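Local coordinates for mbDLG-3 protein (PDB 6X1N) that is the third PDZ domain of a choanoflagellate Dlg1-type scaffold protein and probably binds short peptide segments, often C-terminal tails, of partner proteins, perhaps including protein kinases, at residues A[72-75]-A[76-80]; A[97-100]-A[101-104]. All blocks are in the same frame, centred on the assembly; numbering follows the deposited sequence. Where two conformers were deposited one is given.

Contact 1: residues A[72-75]-A[76-80]; sequences ASYR and QAANL
Ser-73 caps the helix that starts at Tyr-74: its OG accepts the backbone N-H of Gln-76 at 2.9 Å, 159° at the hydrogen. With OG set between its own backbone N and carbonyl carbon (chi1 62°), the hydroxyl reaches forward over the first turn and also lies 3.2 Å from Gln-76 CB. Three i to i+4 backbone bonds follow: Ala-77 N bonds to Ser-73 O, Ala-78 N to Tyr-74 O (2.9 Å) and Asn-79 N to Arg-75 O. This is the second helix of the PDZ fold, which together with strand 19-22 flanks the peptide groove; its first residue, here Tyr-74, is in many PDZ domains one that helps to select the ligand. Among side chains, Ala-78 CB sits over one face of the Tyr-74 ring in a CH-pi contact, 4.1 Å from its centroid and 3.7 Å from CZ. Gln-76, whose N-H is capped, also reaches Ala-72: its extended chain lays the amide beside that residue, with OE1 3.2 Å from Ala-72 CA and 3.4 Å from its CB. Ala-72 and Ala-77 also pack on Ile-38.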
loop_
_atom_site.group_PDB
_atom_site.type_symbol
_atom_site.label_atom_id
_atom_site.label_comp_id
_atom_site.label_asym_id
_atom_site.label_seq_id
_atom_site.Cartn_x
_atom_site.Cartn_y
_atom_site.Cartn_z
ATOM N N ALA A 72 -4.540 9.721 1.826
ATOM C CA ALA A 72 -4.167 9.326 3.175
ATOM C C ALA A 72 -2.743 9.769 3.489
ATOM O O ALA A 72 -1.873 9.800 2.622
ATOM C CB ALA A 72 -4.289 7.812 3.335
ATOM N N SER A 73 -2.503 10.106 4.755
ATOM C CA SER A 73 -1.129 10.270 5.214
ATOM C C SER A 73 -0.490 8.903 5.462
ATOM O O SER A 73 -1.178 7.899 5.641
ATOM C CB SER A 73 -1.106 11.043 6.534
ATOM O OG SER A 73 -1.795 10.303 7.519
ATOM N N TYR A 74 0.844 8.895 5.549
ATOM C CA TYR A 74 1.534 7.710 6.044
ATOM C C TYR A 74 0.940 7.259 7.366
ATOM O O TYR A 74 0.593 6.089 7.536
ATOM C CB TYR A 74 3.021 7.990 6.237
ATOM C CG TYR A 74 3.620 6.901 7.093
ATOM C CD1 TYR A 74 3.848 5.642 6.557
ATOM C CD2 TYR A 74 3.888 7.097 8.454
ATOM C CE1 TYR A 74 4.355 4.611 7.334
ATOM C CE2 TYR A 74 4.383 6.069 9.242
ATOM C CZ TYR A 74 4.622 4.839 8.670
ATOM O OH TYR A 74 5.120 3.815 9.446
ATOM N N ARG A 75 0.815 8.183 8.320
ATOM C CA ARG A 75 0.344 7.800 9.646
ATOM C C ARG A 75 -1.024 7.142 9.571
ATOM O O ARG A 75 -1.280 6.140 10.254
ATOM C CB ARG A 75 0.293 9.029 10.552
ATOM C CG ARG A 75 0.216 8.710 12.034
ATOM C CD ARG A 75 1.608 8.460 12.595
ATOM N NE ARG A 75 2.378 9.692 12.731
ATOM C CZ ARG A 75 3.651 9.734 13.105
ATOM N NH1 ARG A 75 4.305 8.610 13.369
ATOM N NH2 ARG A 75 4.267 10.904 13.217
ATOM N N GLN A 76 -1.924 7.699 8.754
ATOM C CA GLN A 76 -3.262 7.133 8.616
ATOM C C GLN A 76 -3.213 5.709 8.071
ATOM O O GLN A 76 -3.891 4.811 8.587
ATOM C CB GLN A 76 -4.089 8.026 7.697
ATOM C CG GLN A 76 -5.500 7.537 7.451
ATOM C CD GLN A 76 -6.144 8.239 6.277
ATOM O OE1 GLN A 76 -5.806 9.379 5.964
ATOM N NE2 GLN A 76 -7.047 7.540 5.594
ATOM N N ALA A 77 -2.416 5.482 7.019
ATOM C CA ALA A 77 -2.326 4.147 6.428
ATOM C C ALA A 77 -1.681 3.152 7.385
ATOM O O ALA A 77 -2.155 2.016 7.526
ATOM C CB ALA A 77 -1.554 4.201 5.107
ATOM N N ALA A 78 -0.591 3.546 8.043
ATOM C CA ALA A 78 0.071 2.621 8.959
ATOM C C ALA A 78 -0.839 2.280 10.126
ATOM O O ALA A 78 -0.861 1.135 10.600
ATOM C CB ALA A 78 1.384 3.222 9.454
ATOM N N ASN A 79 -1.621 3.258 10.579
ATOM C CA ASN A 79 -2.562 3.036 11.666
ATOM C C ASN A 79 -3.679 2.096 11.230
ATOM O O ASN A 79 -4.066 1.195 11.981
ATOM C CB ASN A 79 -3.121 4.390 12.100
ATOM C CG ASN A 79 -3.674 4.388 13.508
ATOM O OD1 ASN A 79 -2.945 4.171 14.482
ATOM N ND2 ASN A 79 -4.966 4.691 13.628
ATOM N N LEU A 80 -4.192 2.283 10.009
ATOM C CA LEU A 80 -5.204 1.381 9.469
ATOM C C LEU A 80 -4.715 -0.065 9.516
ATOM O O LEU A 80 -5.417 -0.957 10.008
ATOM C CB LEU A 80 -5.555 1.815 8.038
ATOM C CG LEU A 80 -6.663 1.056 7.304
ATOM C CD1 LEU A 80 -7.985 1.102 8.047
ATOM C CD2 LEU A 80 -6.821 1.585 5.890
#

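Contact 2: residues A[97-100]-A[101-104]; sequences PGMY and DLYK
Pro-97 O, Gly-98 O and Met-99 O accept in turn the backbone N-H groups of Asp-101, Leu-102 and Tyr-103, three successive i to i+4 bonds of a short helix. The first is the shortest, 2.8 Å from Asp-101 N to Pro-97 O. Tyr-103 N also makes a weak bond to Tyr-100 O, and Lys-104 N reaches only three residues back, to Asp-101 O, at 3.0 Å. On one flank Met-99 and Leu-102 cross obliquely, with SD of the methionine 3.9 Å from CD2 of the leucine; Met-99 CG also lies 4.3 Å from Tyr-103 CE2. Elsewhere on the helix, Tyr-100 has CG anti to its backbone N (chi1 -166°), which carries the ring to where the Lys-104 chain arrives obliquely. The lysine chain is extended as far as CE and turns at its last torsion (chi4 -68°), placing NZ 3.4 Å from Tyr-100 CE2. A water lies 3.3 Å above the plane of this ring, over its centre; it donates to Tyr-100 O at 2.8 Å and weakly accepts from Lys-104 NZ. At the far end of the ring the hydroxyl is hydrogen-bonded to Glu-57. Replacing Tyr-100 with an alanine would probably leave Glu-57 without this hydroxyl partner and open a gap beside Lys-104, Leu-22 and Ser-41. Met-99 and Tyr-103 pack on Phe-39 and Leu-22 respectively, so the helix lies against strands 38-43 and 19-22, an arrangement resembling the extra C-terminal helix known from the third PDZ domain of PSD-95.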
loop_
_atom_site.group_PDB
_atom_site.type_symbol
_atom_site.label_atom_id
_atom_site.label_comp_id
_atom_site.label_asym_id
_atom_site.label_seq_id
_atom_site.Cartn_x
_atom_site.Cartn_y
_atom_site.Cartn_z
ATOM N N PRO A 97 5.224 3.774 -11.045
ATOM C CA PRO A 97 6.637 4.137 -10.876
ATOM C C PRO A 97 6.889 5.626 -10.911
ATOM O O PRO A 97 7.807 6.096 -10.230
ATOM C CB PRO A 97 7.330 3.404 -12.035
ATOM C CG PRO A 97 6.259 3.212 -13.052
ATOM C CD PRO A 97 4.996 2.983 -12.268
ATOM N N GLY A 98 6.097 6.385 -11.669
ATOM C CA GLY A 98 6.318 7.820 -11.722
ATOM C C GLY A 98 6.118 8.476 -10.371
ATOM O O GLY A 98 6.985 9.206 -9.880
ATOM N N MET A 99 4.980 8.198 -9.731
ATOM C CA MET A 99 4.723 8.803 -8.429
ATOM C C MET A 99 5.664 8.246 -7.372
ATOM O O MET A 99 6.117 8.982 -6.488
ATOM C CB MET A 99 3.264 8.603 -8.021
ATOM C CG MET A 99 2.906 9.298 -6.710
ATOM S SD MET A 99 2.990 11.114 -6.811
ATOM C CE MET A 99 1.396 11.473 -7.526
ATOM N N TYR A 100 5.970 6.950 -7.449
ATOM C CA TYR A 100 6.936 6.377 -6.517
ATOM C C TYR A 100 8.278 7.091 -6.630
ATOM O O TYR A 100 8.914 7.393 -5.614
ATOM C CB TYR A 100 7.067 4.874 -6.765
ATOM C CG TYR A 100 7.780 4.120 -5.659
ATOM C CD1 TYR A 100 7.282 4.110 -4.364
ATOM C CD2 TYR A 100 8.936 3.386 -5.920
ATOM C CE1 TYR A 100 7.926 3.411 -3.346
ATOM C CE2 TYR A 100 9.583 2.676 -4.907
ATOM C CZ TYR A 100 9.071 2.691 -3.628
ATOM O OH TYR A 100 9.710 1.997 -2.615
ATOM N N ASP A 101 8.711 7.389 -7.859
ATOM C CA ASP A 101 9.959 8.122 -8.048
ATOM C C ASP A 101 9.863 9.550 -7.529
ATOM O O ASP A 101 10.859 10.098 -7.041
ATOM C CB ASP A 101 10.354 8.129 -9.523
ATOM C CG ASP A 101 11.653 8.873 -9.771
ATOM O OD1 ASP A 101 12.723 8.304 -9.473
ATOM O OD2 ASP A 101 11.602 10.019 -10.260
ATOM N N LEU A 102 8.688 10.171 -7.629
ATOM C CA LEU A 102 8.529 11.522 -7.107
ATOM C C LEU A 102 8.732 11.554 -5.599
ATOM O O LEU A 102 9.261 12.536 -5.063
ATOM C CB LEU A 102 7.165 12.084 -7.499
ATOM C CG LEU A 102 6.938 13.560 -7.182
ATOM C CD1 LEU A 102 7.985 14.422 -7.884
ATOM C CD2 LEU A 102 5.534 13.986 -7.583
ATOM N N TYR A 103 8.353 10.478 -4.904
ATOM C CA TYR A 103 8.589 10.401 -3.467
ATOM C C TYR A 103 10.075 10.364 -3.122
ATOM O O TYR A 103 10.439 10.671 -1.983
ATOM C CB TYR A 103 7.887 9.179 -2.870
ATOM C CG TYR A 103 6.483 9.450 -2.370
ATOM C CD1 TYR A 103 6.273 10.174 -1.205
ATOM C CD2 TYR A 103 5.370 8.967 -3.050
ATOM C CE1 TYR A 103 4.996 10.432 -0.744
ATOM C CE2 TYR A 103 4.090 9.214 -2.587
ATOM C CZ TYR A 103 3.912 9.939 -1.431
ATOM O OH TYR A 103 2.656 10.203 -0.939
ATOM N N LYS A 104 10.940 10.001 -4.072
ATOM C CA LYS A 104 12.376 9.977 -3.819
ATOM C C LYS A 104 13.027 11.350 -3.935
ATOM O O LYS A 104 14.171 11.511 -3.495
ATOM C CB LYS A 104 13.067 8.983 -4.759
ATOM C CG LYS A 104 12.553 7.548 -4.624
ATOM C CD LYS A 104 13.268 6.597 -5.581
ATOM C CE LYS A 104 12.483 5.304 -5.774
ATOM N NZ LYS A 104 12.443 4.485 -4.540
HETATM O O HOH W 1 9.767 6.175 -3.242
#

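Contact 1 comes first along the chain, on helix 74-82; strand 88-95, paired with 6-11 and 59-64, then leads to helix 97-102 and contact 2. The two centres are about 18 Å apart and their nearest atoms about 6 Å, without touching. Both helices pack on strands 19-22 and 38-43, but through neighbouring residues: Leu-21 and Ile-38 for 72-80, Leu-22 and Phe-39 for 97-104, consistent with alternate faces of these strands. Pro-24 is also shared, bonded through its backbone to Tyr-74 and touched by Tyr-103. Contact 1 is partly buried and borders the probable peptide groove; contact 2, at the surface, probably adds to the domain from the side away from it.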